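Local coordinates for putative membrane anchored protein (Corynebacterium diphtheriae, PDB 3LSO) that is of unknown function but is probably exported and anchored in the cell membrane by a transmembrane helix, at residues B[35-40]-B[168-173]; B[218-223]-B[240-245]; B[306-311]-B[448-453]. All coordinates share one frame; numbering follows the deposited sequence.

Overall arrangement
The three contacts lie in series along an elongated, strand-rich chain whose modelled part has no helix. Contact 1 is at one end, on the surface, in the N-terminal DIP2116-like domain. Contact 3 lies on the other side of the chain's centre, with contact centres about 83 Å apart. Contact 2 lies about 39 Å from contact 3, centre to centre. Contacts 2 and 3 are partly buried. No strand is shared between any two of them. Their chemistry follows their place. Contact 1 is strand pairing by backbone bonds. Contact 2 is side-chain packing without a hydrogen bond. Contact 3 joins a loop to the segment 448-453, with both hydrogen bonds from one threonine.

Contact 1. Residues B[35-40]-B[168-173]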
loop_
_atom_site.group_PDB
_atom_site.type_symbol
_atom_site.label_atom_id
_atom_site.label_comp_id
_atom_site.label_asym_id
_atom_site.label_seq_id
_atom_site.Cartn_x
_atom_site.Cartn_y
_atom_site.Cartn_z
ATOM N N SER B 35 50.334 -1.076 25.131
ATOM C CA SER B 35 51.305 -2.058 25.599
ATOM C C SER B 35 52.388 -2.206 24.524
ATOM O O SER B 35 52.124 -2.608 23.388
ATOM C CB SER B 35 50.629 -3.393 25.901
ATOM O OG SER B 35 51.535 -4.289 26.525
ATOM N N ALA B 36 53.603 -1.826 24.879
ATOM C CA ALA B 36 54.731 -1.895 23.962
ATOM C C ALA B 36 55.847 -2.745 24.541
ATOM O O ALA B 36 55.924 -2.955 25.761
ATOM C CB ALA B 36 55.256 -0.495 23.656
ATOM N N ALA B 37 56.711 -3.215 23.651
ATOM C CA ALA B 37 57.932 -3.894 24.026
ATOM C C ALA B 37 57.637 -5.169 24.795
ATOM O O ALA B 37 58.100 -5.354 25.915
ATOM C CB ALA B 37 58.800 -2.969 24.834
ATOM N N TRP B 38 56.834 -6.043 24.208
ATOM C CA TRP B 38 56.620 -7.352 24.802
ATOM C C TRP B 38 56.055 -7.228 26.225
ATOM O O TRP B 38 56.369 -8.031 27.113
ATOM C CB TRP B 38 57.946 -8.133 24.745
ATOM C CG TRP B 38 58.440 -8.169 23.336
ATOM C CD1 TRP B 38 57.959 -8.946 22.337
ATOM C CD2 TRP B 38 59.439 -7.337 22.748
ATOM N NE1 TRP B 38 58.617 -8.685 21.169
ATOM C CE2 TRP B 38 59.530 -7.695 21.387
ATOM C CE3 TRP B 38 60.265 -6.327 23.235
ATOM C CZ2 TRP B 38 60.410 -7.082 20.505
ATOM C CZ3 TRP B 38 61.152 -5.720 22.359
ATOM C CH2 TRP B 38 61.216 -6.103 21.007
ATOM N N GLY B 39 55.229 -6.196 26.409
ATOM C CA GLY B 39 54.579 -5.881 27.679
ATOM C C GLY B 39 55.385 -5.090 28.711
ATOM O O GLY B 39 54.884 -4.798 29.808
ATOM N N LEU B 40 56.624 -4.736 28.376
ATOM C CA LEU B 40 57.506 -4.073 29.339
ATOM C C LEU B 40 57.364 -2.541 29.351
ATOM O O LEU B 40 58.039 -1.857 30.110
ATOM C CB LEU B 40 58.970 -4.484 29.112
ATOM C CG LEU B 40 59.344 -5.960 29.288
ATOM C CD1 LEU B 40 60.622 -6.306 28.537
ATOM C CD2 LEU B 40 59.466 -6.351 30.757
ATOM N N ASP B 168 59.924 2.475 15.408
ATOM C CA ASP B 168 61.381 2.349 15.626
ATOM C C ASP B 168 61.859 0.912 15.963
ATOM O O ASP B 168 62.783 0.732 16.764
ATOM C CB ASP B 168 61.862 3.336 16.725
ATOM C CG ASP B 168 62.124 4.776 16.206
ATOM O OD1 ASP B 168 61.459 5.248 15.243
ATOM O OD2 ASP B 168 63.009 5.446 16.804
ATOM N N GLY B 169 61.246 -0.099 15.351
ATOM C CA GLY B 169 61.545 -1.492 15.701
ATOM C C GLY B 169 60.689 -2.041 16.847
ATOM O O GLY B 169 60.692 -3.250 17.098
ATOM N N TYR B 170 59.964 -1.170 17.553
ATOM C CA TYR B 170 59.106 -1.611 18.645
ATOM C C TYR B 170 57.730 -1.871 18.106
ATOM O O TYR B 170 57.358 -1.295 17.096
ATOM C CB TYR B 170 59.026 -0.555 19.746
ATOM C CG TYR B 170 60.230 -0.521 20.639
ATOM C CD1 TYR B 170 60.375 -1.435 21.677
ATOM C CD2 TYR B 170 61.236 0.420 20.446
ATOM C CE1 TYR B 170 61.497 -1.407 22.515
ATOM C CE2 TYR B 170 62.359 0.461 21.282
ATOM C CZ TYR B 170 62.480 -0.460 22.313
ATOM O OH TYR B 170 63.590 -0.437 23.122
ATOM N N THR B 171 56.976 -2.735 18.780
ATOM C CA THR B 171 55.573 -2.972 18.450
ATOM C C THR B 171 54.712 -2.541 19.621
ATOM O O THR B 171 54.949 -2.969 20.748
ATOM C CB THR B 171 55.333 -4.454 18.165
ATOM O OG1 THR B 171 55.965 -4.795 16.939
ATOM C CG2 THR B 171 53.874 -4.754 18.025
ATOM N N ALA B 172 53.717 -1.699 19.362
ATOM C CA ALA B 172 52.786 -1.288 20.420
ATOM C C ALA B 172 51.325 -1.616 20.117
ATOM O O ALA B 172 50.821 -1.312 19.026
ATOM C CB ALA B 172 52.942 0.188 20.737
ATOM N N ASN B 173 50.650 -2.230 21.090
ATOM C CA ASN B 173 49.243 -2.576 20.945
ATOM C C ASN B 173 48.390 -1.633 21.761
ATOM O O ASN B 173 48.469 -1.613 22.978
ATOM C CB ASN B 173 48.982 -4.022 21.373
ATOM C CG ASN B 173 49.814 -5.027 20.594
ATOM O OD1 ASN B 173 49.827 -5.032 19.352
ATOM N ND2 ASN B 173 50.519 -5.893 21.324
#
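Backbone hydrogen bonds carry this contact. S35 and N173 form an antiparallel hydrogen-bonded pair. S35 N donates to N173 O at 2.9 Å. N173 N returns a nearly straight bond to S35 O at 2.8 Å (170° at the hydrogen). In both bonds the donor sits above the carbonyl plane. A36 and A172 follow as a non-hydrogen-bonded pair. Beyond them A37 N reaches T171 O in a weak bond of 3.4 Å, and the pairing fades out. Two CA-H...O contacts run between these bonds, from A172 CA to S35 O and from A36 CA to T171 O.

Apolar contacts are few. A36 CB and A172 CB meet on one face of the sheet at 3.8 Å. Past the pair, A37 CB touches Y170 at CD1 (3.8 Å). W38 CZ3 lies 4.3 Å from Y170 CE1, a loose contact.

N173 puts its polar end elsewhere: its OD1 bonds to T164 OG1. A37 to L40 is a type I' turn, closed by L40 N to A37 O. Strands 25-36 and 170-177, each part of an antiparallel hairpin (with 41-54 and 150-167), pair side by side near the hairpin turns.

Contact 2. Residues B[218-223]-B[240-245]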
loop_
_atom_site.group_PDB
_atom_site.type_symbol
_atom_site.label_atom_id
_atom_site.label_comp_id
_atom_site.label_asym_id
_atom_site.label_seq_id
_atom_site.Cartn_x
_atom_site.Cartn_y
_atom_site.Cartn_z
ATOM N N LYS B 218 13.298 -9.839 -7.726
ATOM C CA LYS B 218 14.181 -10.583 -6.841
ATOM C C LYS B 218 13.809 -12.041 -6.620
ATOM O O LYS B 218 14.695 -12.892 -6.499
ATOM C CB LYS B 218 14.307 -9.858 -5.509
ATOM C CG LYS B 218 15.468 -8.887 -5.506
ATOM C CD LYS B 218 15.317 -7.836 -4.426
ATOM C CE LYS B 218 16.680 -7.338 -3.971
ATOM N NZ LYS B 218 16.527 -6.531 -2.736
ATOM N N LEU B 219 12.512 -12.330 -6.590
ATOM C CA LEU B 219 12.034 -13.670 -6.256
ATOM C C LEU B 219 11.894 -14.563 -7.488
ATOM O O LEU B 219 11.542 -15.745 -7.390
ATOM C CB LEU B 219 10.723 -13.568 -5.484
ATOM C CG LEU B 219 10.824 -12.726 -4.209
ATOM C CD1 LEU B 219 9.464 -12.232 -3.792
ATOM C CD2 LEU B 219 11.502 -13.501 -3.074
ATOM N N ASN B 220 12.201 -13.989 -8.645
ATOM C CA ASN B 220 12.094 -14.685 -9.912
ATOM C C ASN B 220 13.346 -14.489 -10.761
ATOM O O ASN B 220 13.273 -14.457 -11.993
ATOM C CB ASN B 220 10.870 -14.166 -10.659
ATOM C CG ASN B 220 10.188 -15.239 -11.473
ATOM O OD1 ASN B 220 10.289 -15.259 -12.703
ATOM N ND2 ASN B 220 9.491 -16.149 -10.790
ATOM N N GLU B 221 14.492 -14.366 -10.093
ATOM C CA GLU B 221 15.746 -14.014 -10.754
ATOM C C GLU B 221 16.062 -14.915 -11.955
ATOM O O GLU B 221 16.822 -14.528 -12.847
ATOM C CB GLU B 221 16.901 -14.005 -9.748
ATOM N N LYS B 222 15.465 -16.106 -11.983
ATOM C CA LYS B 222 15.699 -17.046 -13.078
ATOM C C LYS B 222 14.438 -17.365 -13.884
ATOM O O LYS B 222 14.422 -18.334 -14.645
ATOM C CB LYS B 222 16.342 -18.326 -12.552
HETATM N N MSE B 223 13.409 -16.527 -13.733
HETATM C CA MSE B 223 12.079 -16.758 -14.324
HETATM C C MSE B 223 11.715 -18.247 -14.292
HETATM O O MSE B 223 11.777 -18.932 -15.314
HETATM C CB MSE B 223 11.981 -16.187 -15.755
HETATM C CG MSE B 223 10.550 -16.190 -16.355
HETATM SE SE MSE B 223 10.477 -16.621 -18.290
HETATM C CE MSE B 223 8.578 -17.149 -18.446
ATOM N N VAL B 240 -0.180 -20.218 -12.263
ATOM C CA VAL B 240 0.195 -19.562 -13.518
ATOM C C VAL B 240 1.699 -19.218 -13.587
ATOM O O VAL B 240 2.243 -18.662 -12.640
ATOM C CB VAL B 240 -0.647 -18.279 -13.712
ATOM C CG1 VAL B 240 -0.298 -17.590 -15.028
ATOM C CG2 VAL B 240 -2.138 -18.601 -13.665
ATOM N N PRO B 241 2.380 -19.541 -14.706
ATOM C CA PRO B 241 3.799 -19.179 -14.756
ATOM C C PRO B 241 3.988 -17.667 -14.853
ATOM O O PRO B 241 3.147 -16.986 -15.436
ATOM C CB PRO B 241 4.295 -19.864 -16.034
ATOM C CG PRO B 241 3.090 -20.065 -16.865
ATOM C CD PRO B 241 1.949 -20.263 -15.918
ATOM N N VAL B 242 5.078 -17.161 -14.281
ATOM C CA VAL B 242 5.379 -15.733 -14.305
ATOM C C VAL B 242 6.261 -15.409 -15.494
ATOM O O VAL B 242 7.324 -16.009 -15.649
ATOM C CB VAL B 242 6.123 -15.295 -13.035
ATOM C CG1 VAL B 242 6.545 -13.847 -13.152
ATOM C CG2 VAL B 242 5.254 -15.501 -11.800
ATOM N N THR B 243 5.840 -14.443 -16.308
ATOM C CA THR B 243 6.553 -14.083 -17.544
ATOM C C THR B 243 7.857 -13.310 -17.304
ATOM O O THR B 243 8.188 -12.967 -16.171
ATOM C CB THR B 243 5.652 -13.271 -18.497
ATOM O OG1 THR B 243 5.356 -11.998 -17.907
ATOM C CG2 THR B 243 4.340 -14.020 -18.773
ATOM N N GLU B 244 8.599 -13.056 -18.382
ATOM C CA GLU B 244 9.804 -12.219 -18.333
ATOM C C GLU B 244 9.431 -10.852 -17.774
ATOM O O GLU B 244 10.082 -10.329 -16.865
ATOM C CB GLU B 244 10.401 -12.049 -19.734
ATOM C CG GLU B 244 11.033 -13.305 -20.328
ATOM C CD GLU B 244 12.476 -13.521 -19.876
ATOM O OE1 GLU B 244 12.750 -13.414 -18.651
ATOM O OE2 GLU B 244 13.334 -13.810 -20.749
ATOM N N ASP B 245 8.359 -10.305 -18.340
ATOM C CA ASP B 245 7.733 -9.064 -17.920
ATOM C C ASP B 245 7.583 -8.969 -16.399
ATOM O O ASP B 245 7.475 -7.871 -15.850
ATOM C CB ASP B 245 6.351 -8.979 -18.586
ATOM C CG ASP B 245 5.785 -7.568 -18.606
ATOM O OD1 ASP B 245 6.567 -6.620 -18.854
ATOM O OD2 ASP B 245 4.557 -7.411 -18.392
#
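M223 lies across the backbone of V242 and T243, with its selenium beside the side chain of E244. It is a selenomethionine. Its CG is anti to the backbone N (chi1 -171°), which carries the chain out toward 240-245. CG and CE of M223 both lie 3.3 Å from V242 O, and M223 CE is 3.8 Å from T243 CA.

The CB of E244 points away from 218-223, but the chain bends at chi2 (-84°) and brings its end back. The side chains of M223 and E244 cross at about a right angle. M223 SE sits 3.9 Å from E244 CG, so the aliphatic part of the glutamate packs on it. The carboxylate also comes near, with E244 OE1 3.9 Å from M223 SE.

The second pair is N220 and V242. Both are buried and both point toward the other segment. They slide past each other in opposite directions, in van der Waals contact. V242 also packs on V215, and N220 on N246. T243 turns away from the contact, and its OG1 bonds to K247 O.

No hydrogen bond joins the two segments. N220 to M223 is a type I beta turn, closed by M223 N to N220 O at 2.7 Å. The turn sets the asparagine and the selenomethionine at its two ends, and both face 240-245.

The segment 218-223 leads into strand 226-231. The segment 240-245 starts on the last two residues of strand 234-241 and runs out of it. These two strands are an antiparallel hairpin, with V240 bonded to V227. The contact is therefore loop-to-loop packing at the open end of a beta hairpin, beside the outermost strand of a small mixed sheet.

Contact 3. Residues B[306-311]-B[448-453]; sequences SATSLL and ETAFEI
The two segments meet obliquely, closest at T308 and E448 (CA atoms 4.5 Å apart), and then diverge. T308 N donates to E448 O at 2.9 Å, in a fairly straight bond (165° at the hydrogen). The donor stands above the carbonyl plane. E448 CA sends a CA-H...O contact back to T308 O at 3.3 Å.

T308 also uses its side chain. OG1 takes the crowded position between the backbone N and the carbonyl carbon (chi1 60°). From there T308 OG1 donates to A450 O at 2.8 Å. It lies in the carbonyl plane, on a lone pair. T308 thus binds the carbonyls on either side of T449, those of E448 and A450, at the corner of the chain. A450 is also backbone-bonded to A314 in the parallel strand 314-316.

Van der Waals contacts flank these bonds. The apolar one is A307 CB on E448 CB at 3.8 Å, and A307 CB also touches E448 CG. The glutamate then bends at chi2 and leads its carboxylate away. A450 points its CB toward the loop, and A450 CB meets S309 O at 4.0 Å. T449 turns the other way, and its OG1 bonds to F429 N and I446 O.

The chemistry implies a loop held to 448-450 by direction-specific polar bonds more than by apolar packing.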
loop_
_atom_site.group_PDB
_atom_site.type_symbol
_atom_site.label_atom_id
_atom_site.label_comp_id
_atom_site.label_asym_id
_atom_site.label_seq_id
_atom_site.Cartn_x
_atom_site.Cartn_y
_atom_site.Cartn_z
ATOM N N SER B 306 -27.088 8.462 3.581
ATOM C CA SER B 306 -25.681 8.599 3.274
ATOM C C SER B 306 -25.384 8.144 1.875
ATOM O O SER B 306 -26.068 7.283 1.330
ATOM C CB SER B 306 -24.843 7.783 4.244
ATOM O OG SER B 306 -25.025 8.252 5.565
ATOM N N ALA B 307 -24.369 8.739 1.273
ATOM C CA ALA B 307 -23.910 8.268 -0.013
ATOM C C ALA B 307 -23.003 7.120 0.346
ATOM O O ALA B 307 -22.097 7.294 1.155
ATOM C CB ALA B 307 -23.133 9.346 -0.720
ATOM N N THR B 308 -23.248 5.938 -0.194
ATOM C CA THR B 308 -22.315 4.850 0.023
ATOM C C THR B 308 -21.483 4.715 -1.243
ATOM O O THR B 308 -21.394 5.652 -2.016
ATOM C CB THR B 308 -23.041 3.581 0.362
ATOM O OG1 THR B 308 -23.903 3.238 -0.728
ATOM C CG2 THR B 308 -23.850 3.787 1.611
ATOM N N SER B 309 -20.867 3.573 -1.470
ATOM C CA SER B 309 -20.082 3.385 -2.669
ATOM C C SER B 309 -19.966 1.888 -2.798
ATOM O O SER B 309 -20.300 1.170 -1.857
ATOM C CB SER B 309 -18.710 4.002 -2.490
ATOM O OG SER B 309 -17.947 3.264 -1.539
ATOM N N LEU B 310 -19.494 1.383 -3.928
ATOM C CA LEU B 310 -19.423 -0.075 -4.049
ATOM C C LEU B 310 -18.203 -0.684 -3.389
ATOM O O LEU B 310 -18.186 -1.884 -3.138
ATOM C CB LEU B 310 -19.644 -0.579 -5.486
ATOM C CG LEU B 310 -19.256 0.373 -6.609
ATOM C CD1 LEU B 310 -17.744 0.296 -6.803
ATOM C CD2 LEU B 310 -19.981 0.046 -7.886
ATOM N N LEU B 311 -17.200 0.128 -3.066
ATOM C CA LEU B 311 -16.055 -0.385 -2.314
ATOM C C LEU B 311 -16.509 -0.627 -0.880
ATOM O O LEU B 311 -16.080 -1.582 -0.234
ATOM C CB LEU B 311 -14.849 0.581 -2.374
ATOM N N GLU B 448 -23.833 5.523 -5.310
ATOM C CA GLU B 448 -23.954 6.114 -3.976
ATOM C C GLU B 448 -25.168 5.542 -3.243
ATOM O O GLU B 448 -25.399 5.884 -2.073
ATOM C CB GLU B 448 -24.023 7.640 -4.015
ATOM C CG GLU B 448 -22.730 8.315 -4.412
ATOM C CD GLU B 448 -22.381 8.172 -5.897
ATOM O OE1 GLU B 448 -23.117 7.504 -6.668
ATOM O OE2 GLU B 448 -21.343 8.735 -6.302
ATOM N N THR B 449 -25.922 4.670 -3.913
ATOM C CA THR B 449 -27.043 4.011 -3.280
ATOM C C THR B 449 -26.750 2.523 -3.034
ATOM O O THR B 449 -27.615 1.766 -2.603
ATOM C CB THR B 449 -28.347 4.192 -4.114
ATOM O OG1 THR B 449 -28.308 3.390 -5.312
ATOM C CG2 THR B 449 -28.548 5.675 -4.471
ATOM N N ALA B 450 -25.515 2.104 -3.291
ATOM C CA ALA B 450 -25.192 0.667 -3.266
ATOM C C ALA B 450 -25.361 0.039 -1.883
ATOM O O ALA B 450 -24.982 0.655 -0.888
ATOM C CB ALA B 450 -23.771 0.445 -3.753
ATOM N N PHE B 451 -25.886 -1.178 -1.824
ATOM C CA PHE B 451 -25.929 -1.913 -0.575
ATOM C C PHE B 451 -25.514 -3.351 -0.795
ATOM O O PHE B 451 -25.634 -3.863 -1.898
ATOM C CB PHE B 451 -27.313 -1.820 0.074
ATOM C CG PHE B 451 -28.425 -2.508 -0.698
ATOM C CD1 PHE B 451 -28.707 -3.853 -0.495
ATOM C CD2 PHE B 451 -29.214 -1.799 -1.580
ATOM C CE1 PHE B 451 -29.712 -4.474 -1.164
ATOM C CE2 PHE B 451 -30.231 -2.422 -2.257
ATOM C CZ PHE B 451 -30.478 -3.761 -2.046
ATOM N N GLU B 452 -25.007 -3.995 0.250
ATOM C CA GLU B 452 -24.636 -5.395 0.155
ATOM C C GLU B 452 -25.487 -6.221 1.086
ATOM O O GLU B 452 -25.677 -5.859 2.231
ATOM C CB GLU B 452 -23.148 -5.617 0.456
ATOM C CG GLU B 452 -22.592 -6.919 -0.145
ATOM C CD GLU B 452 -21.076 -7.100 -0.021
ATOM O OE1 GLU B 452 -20.339 -6.101 0.135
ATOM O OE2 GLU B 452 -20.623 -8.268 -0.089
ATOM N N ILE B 453 -26.029 -7.312 0.564
ATOM C CA ILE B 453 -26.593 -8.363 1.382
ATOM C C ILE B 453 -25.475 -9.328 1.650
ATOM O O ILE B 453 -24.967 -9.940 0.722
ATOM C CB ILE B 453 -27.704 -9.104 0.640
ATOM C CG1 ILE B 453 -28.864 -8.157 0.300
ATOM C CG2 ILE B 453 -28.160 -10.319 1.429
ATOM C CD1 ILE B 453 -29.504 -7.492 1.476
#